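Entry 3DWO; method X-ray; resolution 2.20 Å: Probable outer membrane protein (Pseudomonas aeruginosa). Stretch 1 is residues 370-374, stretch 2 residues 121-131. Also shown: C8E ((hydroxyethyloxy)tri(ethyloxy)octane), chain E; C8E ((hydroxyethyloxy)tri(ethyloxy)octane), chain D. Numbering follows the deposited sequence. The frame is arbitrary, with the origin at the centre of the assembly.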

ATOM      1  N   ASP A 370       4.067  13.557   1.279  1.00 16.73           N
ATOM      2  CA  ASP A 370       5.256  13.797   0.475  1.00 17.62           C
ATOM      3  C   ASP A 370       5.167  13.038  -0.849  1.00 15.84           C
ATOM      4  O   ASP A 370       4.177  12.368  -1.115  1.00 14.25           O
ATOM      5  CB  ASP A 370       6.512  13.404   1.261  1.00 20.22           C
ATOM      6  CG  ASP A 370       6.564  11.930   1.579  1.00 22.63           C
ATOM      7  OD1 ASP A 370       5.725  11.179   1.037  1.00 25.09           O
ATOM      8  OD2 ASP A 370       7.456  11.521   2.359  1.00 27.23           O
ATOM      9  N   PRO A 371       6.200  13.140  -1.699  1.00 17.53           N
ATOM     10  CA  PRO A 371       6.206  12.459  -3.004  1.00 19.97           C
ATOM     11  C   PRO A 371       6.198  10.930  -3.009  1.00 20.37           C
ATOM     12  O   PRO A 371       5.855  10.325  -4.023  1.00 20.11           O
ATOM     13  CB  PRO A 371       7.460  13.023  -3.679  1.00 20.08           C
ATOM     14  CG  PRO A 371       7.622  14.378  -3.012  1.00 17.87           C
ATOM     15  CD  PRO A 371       7.364  14.034  -1.580  1.00 16.27           C
ATOM     16  N   ARG A 372       6.580  10.304  -1.897  1.00 21.58           N
ATOM     17  CA  ARG A 372       6.601   8.837  -1.828  1.00 25.12           C
ATOM     18  C   ARG A 372       5.205   8.244  -2.016  1.00 26.01           C
ATOM     19  O   ARG A 372       5.008   7.337  -2.829  1.00 26.10           O
ATOM     20  CB  ARG A 372       7.151   8.356  -0.481  1.00 25.13           C
ATOM     21  CG  ARG A 372       8.540   8.835  -0.172  1.00 28.12           C
ATOM     22  CD  ARG A 372       9.203   7.999   0.921  1.00 32.60           C
ATOM     23  NE  ARG A 372      10.638   8.268   0.926  1.00 34.87           N
ATOM     24  CZ  ARG A 372      11.251   9.101   1.758  1.00 34.42           C
ATOM     25  NH1 ARG A 372      10.569   9.754   2.691  1.00 32.14           N
ATOM     26  NH2 ARG A 372      12.551   9.308   1.621  1.00 36.79           N
ATOM     27  N   ILE A 373       4.252   8.762  -1.243  1.00 25.40           N
ATOM     28  CA  ILE A 373       2.859   8.314  -1.276  1.00 25.64           C
ATOM     29  C   ILE A 373       1.987   9.574  -1.319  1.00 26.17           C
ATOM     30  O   ILE A 373       1.418   9.981  -0.307  1.00 24.56           O
ATOM     31  CB  ILE A 373       2.483   7.534   0.008  1.00 25.10           C
ATOM     32  CG1 ILE A 373       3.534   6.461   0.321  1.00 28.19           C
ATOM     33  CG2 ILE A 373       1.112   6.898  -0.164  1.00 27.74           C
ATOM     34  CD1 ILE A 373       3.572   5.312  -0.668  1.00 24.79           C
ATOM     35  N   PRO A 374       1.884  10.212  -2.489  1.00 27.17           N
ATOM     36  CA  PRO A 374       1.073  11.427  -2.603  1.00 27.13           C
ATOM     37  C   PRO A 374      -0.383  11.154  -2.969  1.00 28.30           C
ATOM     38  O   PRO A 374      -0.847  11.626  -4.004  1.00 28.97           O
ATOM     39  CB  PRO A 374       1.786  12.192  -3.703  1.00 27.73           C
ATOM     40  CG  PRO A 374       2.132  11.065  -4.674  1.00 27.14           C
ATOM     41  CD  PRO A 374       2.642   9.962  -3.734  1.00 27.39           C
TER
HETATM   42  C1  C8E E 455       4.914  -3.955  -6.738  1.00 56.73           C
HETATM   43  C2  C8E E 455       4.177  -2.724  -6.489  1.00 55.98           C
HETATM   44  C3  C8E E 455       3.006  -2.886  -5.633  1.00 56.21           C
HETATM   45  C4  C8E E 455       1.844  -2.995  -6.497  1.00 56.05           C
HETATM   46  C5  C8E E 455       0.764  -2.147  -5.951  1.00 57.13           C
HETATM   47  C6  C8E E 455      -0.510  -2.565  -6.491  1.00 57.82           C
HETATM   48  C7  C8E E 455      -1.344  -1.471  -6.041  1.00 57.67           C
HETATM   49  C8  C8E E 455      -2.222  -1.082  -7.153  1.00 59.25           C
HETATM   50  O9  C8E E 455      -3.446  -0.385  -7.071  1.00 60.92           O
HETATM   51  C10 C8E E 455      -4.522  -0.937  -6.340  1.00 60.89           C
HETATM   52  C11 C8E E 455      -5.620   0.072  -6.472  1.00 62.22           C
HETATM   53  O12 C8E E 455      -5.194   1.364  -5.995  1.00 62.26           O
HETATM   54  C13 C8E E 455      -6.042   2.481  -6.387  1.00 62.83           C
HETATM   55  C14 C8E E 455      -5.573   3.951  -6.631  1.00 62.71           C
HETATM   56  O15 C8E E 455      -4.487   4.491  -7.437  1.00 63.27           O
HETATM   57  C16 C8E E 455      -3.273   4.595  -6.664  1.00 63.68           C
HETATM   58  C17 C8E E 455      -3.091   5.938  -5.939  1.00 64.61           C
HETATM   59  O18 C8E E 455      -2.135   6.934  -6.355  1.00 64.80           O
HETATM   60  C19 C8E E 455      -0.840   6.761  -5.713  1.00 65.14           C
HETATM   61  C20 C8E E 455      -0.234   7.787  -4.688  1.00 64.97           C
HETATM   62  O21 C8E E 455      -0.241   7.449  -3.298  1.00 64.70           O
HETATM   63  C1  C8E D 454       2.719  10.042   2.777  1.00 50.18           C
HETATM   64  C2  C8E D 454       3.983   9.341   2.581  1.00 50.76           C
HETATM   65  C3  C8E D 454       4.204   8.193   3.450  1.00 49.31           C
HETATM   66  C4  C8E D 454       5.455   7.580   3.037  1.00 50.82           C
HETATM   67  C5  C8E D 454       5.482   6.176   3.516  1.00 50.43           C
HETATM   68  C6  C8E D 454       6.453   5.406   2.761  1.00 51.12           C
HETATM   69  C7  C8E D 454       6.699   4.324   3.698  1.00 52.35           C
HETATM   70  C8  C8E D 454       6.833   3.052   2.948  1.00 53.78           C
HETATM   71  O9  C8E D 454       7.874   2.093   3.073  1.00 51.56           O
HETATM   72  C10 C8E D 454       9.204   2.488   2.798  1.00 51.76           C
HETATM   73  C11 C8E D 454      10.044   1.270   3.027  1.00 49.18           C
HETATM   74  O12 C8E D 454      10.606   1.284   4.350  1.00 48.77           O
HETATM   75  C13 C8E D 454      12.057   1.435   4.424  1.00 46.07           C
HETATM   76  C14 C8E D 454      12.848   2.782   4.391  1.00 47.72           C
HETATM   77  O15 C8E D 454      13.880   3.324   5.269  1.00 48.48           O
HETATM   78  C16 C8E D 454      13.321   4.111   6.342  1.00 47.91           C
HETATM   79  C17 C8E D 454      13.163   5.610   6.027  1.00 45.87           C
HETATM   80  O18 C8E D 454      13.835   6.267   4.931  1.00 46.74           O
HETATM   81  C19 C8E D 454      15.131   6.815   5.293  1.00 44.79           C
HETATM   82  C20 C8E D 454      15.508   8.331   5.102  1.00 45.53           C
HETATM   83  O21 C8E D 454      16.179   8.736   3.900  1.00 42.02           O
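Stretch 2, residues 121-131: GMRSTWDPNWK

Stretch 2 enters as a strand, residues 121 to 125, and leaves it at Trp 126 for a loop; stretch 1 has no regular secondary structure. The two run in opposite senses: Met 122 meets Ile 373, Ser 124 meets Arg 372, and Trp 126 and Trp 130 meet Pro 371, so the partner number falls as stretch 2 advances. The closest CA pair, Arg 372 CA and Ser 124 CA, is 6.1 Å apart, and no backbone-to-backbone hydrogen bond joins the stretches. Side chains of stretch 2 bridge the gap instead.

Strand alternation decides which side chains can do so. The CA-to-CB bonds of Met 122 and Ser 124 point toward stretch 1, whereas those of Arg 123 and Thr 125 point away, and neither of the latter makes contact. Ser 124 adopts chi1 of 58° (p), which places Ser 124 OG 2.8 Å from Arg 372 O, with the serine hydroxyl as donor. Trp 126, at chi1 -54° (m) and chi2 90°, presents the edge of its indole: Trp 126 NE1 donates to Pro 371 O at 3.0 Å, with an N-H...O angle of 145° and the carbonyl oxygen near the ring plane. Two consecutive carbonyls of stretch 1, Pro 371 O and Arg 372 O, thus accept hydrogen bonds from side-chain donors two residues apart on stretch 2.

Pro 371, its ring C-gamma exo, contributes the largest covered area, 67 Å². Pro 371 CB lies 3.8 Å from Trp 126 CE2, while Pro 371 CG is 3.7 Å from Trp 130 CH2, near the plane of that second indole and at its edge. Trp 130 is brought back to the proline by a type I turn from Asp 127 to Trp 130, closed by Trp 130 N to Asp 127 O at 3.0 Å; Asn 129 N also donates to Asp 127 OD1 at 3.0 Å.

At the other end, Ile 373 starts sideways, but its m, m rotamer carries Ile 373 CD1 to 3.2 Å from Met 122 CG, a tight apolar contact. Met 122 is t at chi1 and then p, p, a fold that leaves Met 122 SD 3.1 Å from Arg 123 N in a weak hydrogen bond.

Arg 372 points its CA-to-CB bond away, and it is its carbonyl that bonds across the interface. Its m, t, t chain instead brings Arg 372 NH1 to 3.6 Å from Asp 370 OD2 in a salt bridge. Asp 370 (chi1 64°, p) also accepts a weak hydrogen bond at Asp 370 OD1 from Arg 372 N, 3.2 Å away.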

ATOM      1  N   GLY A 121       1.178  -2.652  -1.024  1.00 26.66           N
ATOM      2  CA  GLY A 121       1.876  -2.417  -2.269  1.00 28.05           C
ATOM      3  C   GLY A 121       1.763  -0.994  -2.777  1.00 29.49           C
ATOM      4  O   GLY A 121       0.668  -0.437  -2.852  1.00 29.72           O
ATOM      5  N   MET A 122       2.902  -0.398  -3.111  1.00 27.16           N
ATOM      6  CA  MET A 122       2.932   0.952  -3.659  1.00 27.27           C
ATOM      7  C   MET A 122       4.284   1.173  -4.302  1.00 25.24           C
ATOM      8  O   MET A 122       5.264   0.503  -3.968  1.00 25.50           O
ATOM      9  CB  MET A 122       2.677   2.012  -2.585  1.00 27.85           C
ATOM     10  CG  MET A 122       2.654   3.455  -3.117  1.00 31.06           C
ATOM     11  SD  MET A 122       1.726   3.760  -4.670  1.00 31.12           S
ATOM     12  CE  MET A 122       0.110   3.090  -4.249  1.00 33.81           C
ATOM     13  N   ARG A 123       4.337   2.111  -5.230  1.00 22.36           N
ATOM     14  CA  ARG A 123       5.577   2.367  -5.924  1.00 22.08           C
ATOM     15  C   ARG A 123       5.545   3.748  -6.554  1.00 20.18           C
ATOM     16  O   ARG A 123       4.525   4.166  -7.088  1.00 18.54           O
ATOM     17  CB  ARG A 123       5.761   1.295  -7.001  1.00 22.78           C
ATOM     18  CG  ARG A 123       7.014   1.414  -7.850  1.00 29.44           C
ATOM     19  CD  ARG A 123       7.068   0.256  -8.843  1.00 30.28           C
ATOM     20  NE  ARG A 123       8.405   0.015  -9.388  1.00 34.91           N
ATOM     21  CZ  ARG A 123       9.028   0.812 -10.246  1.00 33.47           C
ATOM     22  NH1 ARG A 123       8.439   1.927 -10.670  1.00 38.87           N
ATOM     23  NH2 ARG A 123      10.235   0.488 -10.686  1.00 31.46           N
ATOM     24  N   SER A 124       6.657   4.466  -6.453  1.00 17.13           N
ATOM     25  CA  SER A 124       6.766   5.773  -7.066  1.00 18.60           C
ATOM     26  C   SER A 124       8.243   5.975  -7.353  1.00 18.38           C
ATOM     27  O   SER A 124       9.080   5.782  -6.477  1.00 20.10           O
ATOM     28  CB  SER A 124       6.209   6.882  -6.142  1.00 18.83           C
ATOM     29  OG  SER A 124       6.857   6.926  -4.878  1.00 16.93           O
ATOM     30  N   THR A 125       8.562   6.333  -8.595  1.00 19.27           N
ATOM     31  CA  THR A 125       9.947   6.551  -8.987  1.00 18.35           C
ATOM     32  C   THR A 125      10.081   7.874  -9.729  1.00 19.71           C
ATOM     33  O   THR A 125       9.669   7.998 -10.882  1.00 20.01           O
ATOM     34  CB  THR A 125      10.468   5.393  -9.885  1.00 20.85           C
ATOM     35  OG1 THR A 125       9.662   5.282 -11.066  1.00 21.71           O
ATOM     36  CG2 THR A 125      10.420   4.076  -9.132  1.00 16.46           C
ATOM     37  N   TRP A 126      10.654   8.867  -9.060  1.00 18.08           N
ATOM     38  CA  TRP A 126      10.832  10.180  -9.665  1.00 19.33           C
ATOM     39  C   TRP A 126      12.209  10.261 -10.300  1.00 21.04           C
ATOM     40  O   TRP A 126      13.153   9.612  -9.839  1.00 20.48           O
ATOM     41  CB  TRP A 126      10.705  11.284  -8.612  1.00 17.46           C
ATOM     42  CG  TRP A 126       9.434  11.212  -7.814  1.00 19.63           C
ATOM     43  CD1 TRP A 126       9.231  10.535  -6.640  1.00 17.62           C
ATOM     44  CD2 TRP A 126       8.175  11.798  -8.164  1.00 17.58           C
ATOM     45  NE1 TRP A 126       7.916  10.665  -6.240  1.00 19.25           N
ATOM     46  CE2 TRP A 126       7.248  11.434  -7.159  1.00 18.32           C
ATOM     47  CE3 TRP A 126       7.738  12.594  -9.234  1.00 19.31           C
ATOM     48  CZ2 TRP A 126       5.907  11.841  -7.192  1.00 19.62           C
ATOM     49  CZ3 TRP A 126       6.399  13.000  -9.268  1.00 20.80           C
ATOM     50  CH2 TRP A 126       5.500  12.619  -8.252  1.00 18.28           C
ATOM     51  N   ASP A 127      12.322  11.051 -11.361  1.00 20.24           N
ATOM     52  CA  ASP A 127      13.599  11.223 -12.032  1.00 22.25           C
ATOM     53  C   ASP A 127      14.595  11.620 -10.939  1.00 21.29           C
ATOM     54  O   ASP A 127      14.329  12.524 -10.155  1.00 23.00           O
ATOM     55  CB  ASP A 127      13.486  12.316 -13.095  1.00 22.14           C
ATOM     56  CG  ASP A 127      14.780  12.527 -13.846  1.00 27.29           C
ATOM     57  OD1 ASP A 127      15.676  13.231 -13.326  1.00 24.05           O
ATOM     58  OD2 ASP A 127      14.904  11.971 -14.959  1.00 30.27           O
ATOM     59  N   PRO A 128      15.751  10.946 -10.877  1.00 22.45           N
ATOM     60  CA  PRO A 128      16.817  11.179  -9.890  1.00 23.47           C
ATOM     61  C   PRO A 128      17.269  12.614  -9.682  1.00 22.30           C
ATOM     62  O   PRO A 128      17.684  12.983  -8.590  1.00 19.42           O
ATOM     63  CB  PRO A 128      17.956  10.297 -10.397  1.00 24.32           C
ATOM     64  CG  PRO A 128      17.226   9.175 -11.065  1.00 25.20           C
ATOM     65  CD  PRO A 128      16.166   9.911 -11.841  1.00 22.75           C
ATOM     66  N   ASN A 129      17.201  13.428 -10.726  1.00 22.17           N
ATOM     67  CA  ASN A 129      17.637  14.801 -10.586  1.00 21.82           C
ATOM     68  C   ASN A 129      16.495  15.808 -10.529  1.00 19.19           C
ATOM     69  O   ASN A 129      16.711  16.998 -10.760  1.00 17.12           O
ATOM     70  CB  ASN A 129      18.597  15.163 -11.721  1.00 25.54           C
ATOM     71  CG  ASN A 129      19.716  16.068 -11.255  1.00 30.99           C
ATOM     72  OD1 ASN A 129      20.466  15.721 -10.331  1.00 34.09           O
ATOM     73  ND2 ASN A 129      19.832  17.242 -11.873  1.00 31.54           N
ATOM     74  N   TRP A 130      15.289  15.343 -10.198  1.00 16.22           N
ATOM     75  CA  TRP A 130      14.146  16.246 -10.131  1.00 15.75           C
ATOM     76  C   TRP A 130      14.232  17.202  -8.938  1.00 14.90           C
ATOM     77  O   TRP A 130      14.978  16.970  -7.990  1.00 14.61           O
ATOM     78  CB  TRP A 130      12.817  15.459 -10.121  1.00 15.96           C
ATOM     79  CG  TRP A 130      12.365  14.907  -8.794  1.00 17.24           C
ATOM     80  CD1 TRP A 130      13.021  13.998  -8.004  1.00 17.19           C
ATOM     81  CD2 TRP A 130      11.120  15.179  -8.139  1.00 16.62           C
ATOM     82  NE1 TRP A 130      12.257  13.687  -6.906  1.00 15.91           N
ATOM     83  CE2 TRP A 130      11.086  14.397  -6.963  1.00 17.40           C
ATOM     84  CE3 TRP A 130      10.028  16.008  -8.433  1.00 17.24           C
ATOM     85  CZ2 TRP A 130       9.999  14.418  -6.077  1.00 18.60           C
ATOM     86  CZ3 TRP A 130       8.947  16.030  -7.552  1.00 18.87           C
ATOM     87  CH2 TRP A 130       8.943  15.238  -6.386  1.00 17.50           C
ATOM     88  N   LYS A 131      13.462  18.282  -9.007  1.00 15.85           N
ATOM     89  CA  LYS A 131      13.460  19.322  -7.986  1.00 16.85           C
ATOM     90  C   LYS A 131      13.102  18.854  -6.579  1.00 16.74           C
ATOM     91  O   LYS A 131      13.426  19.524  -5.601  1.00 16.62           O
ATOM     92  CB  LYS A 131      12.513  20.446  -8.396  1.00 16.59           C
ATOM     93  CG  LYS A 131      11.036  20.063  -8.373  1.00 16.67           C
ATOM     94  CD  LYS A 131      10.159  21.238  -8.833  1.00 22.24           C
ATOM     95  CE  LYS A 131      10.355  21.539 -10.315  1.00 19.10           C
ATOM     96  NZ  LYS A 131       9.533  22.697 -10.769  1.00 21.36           N
TER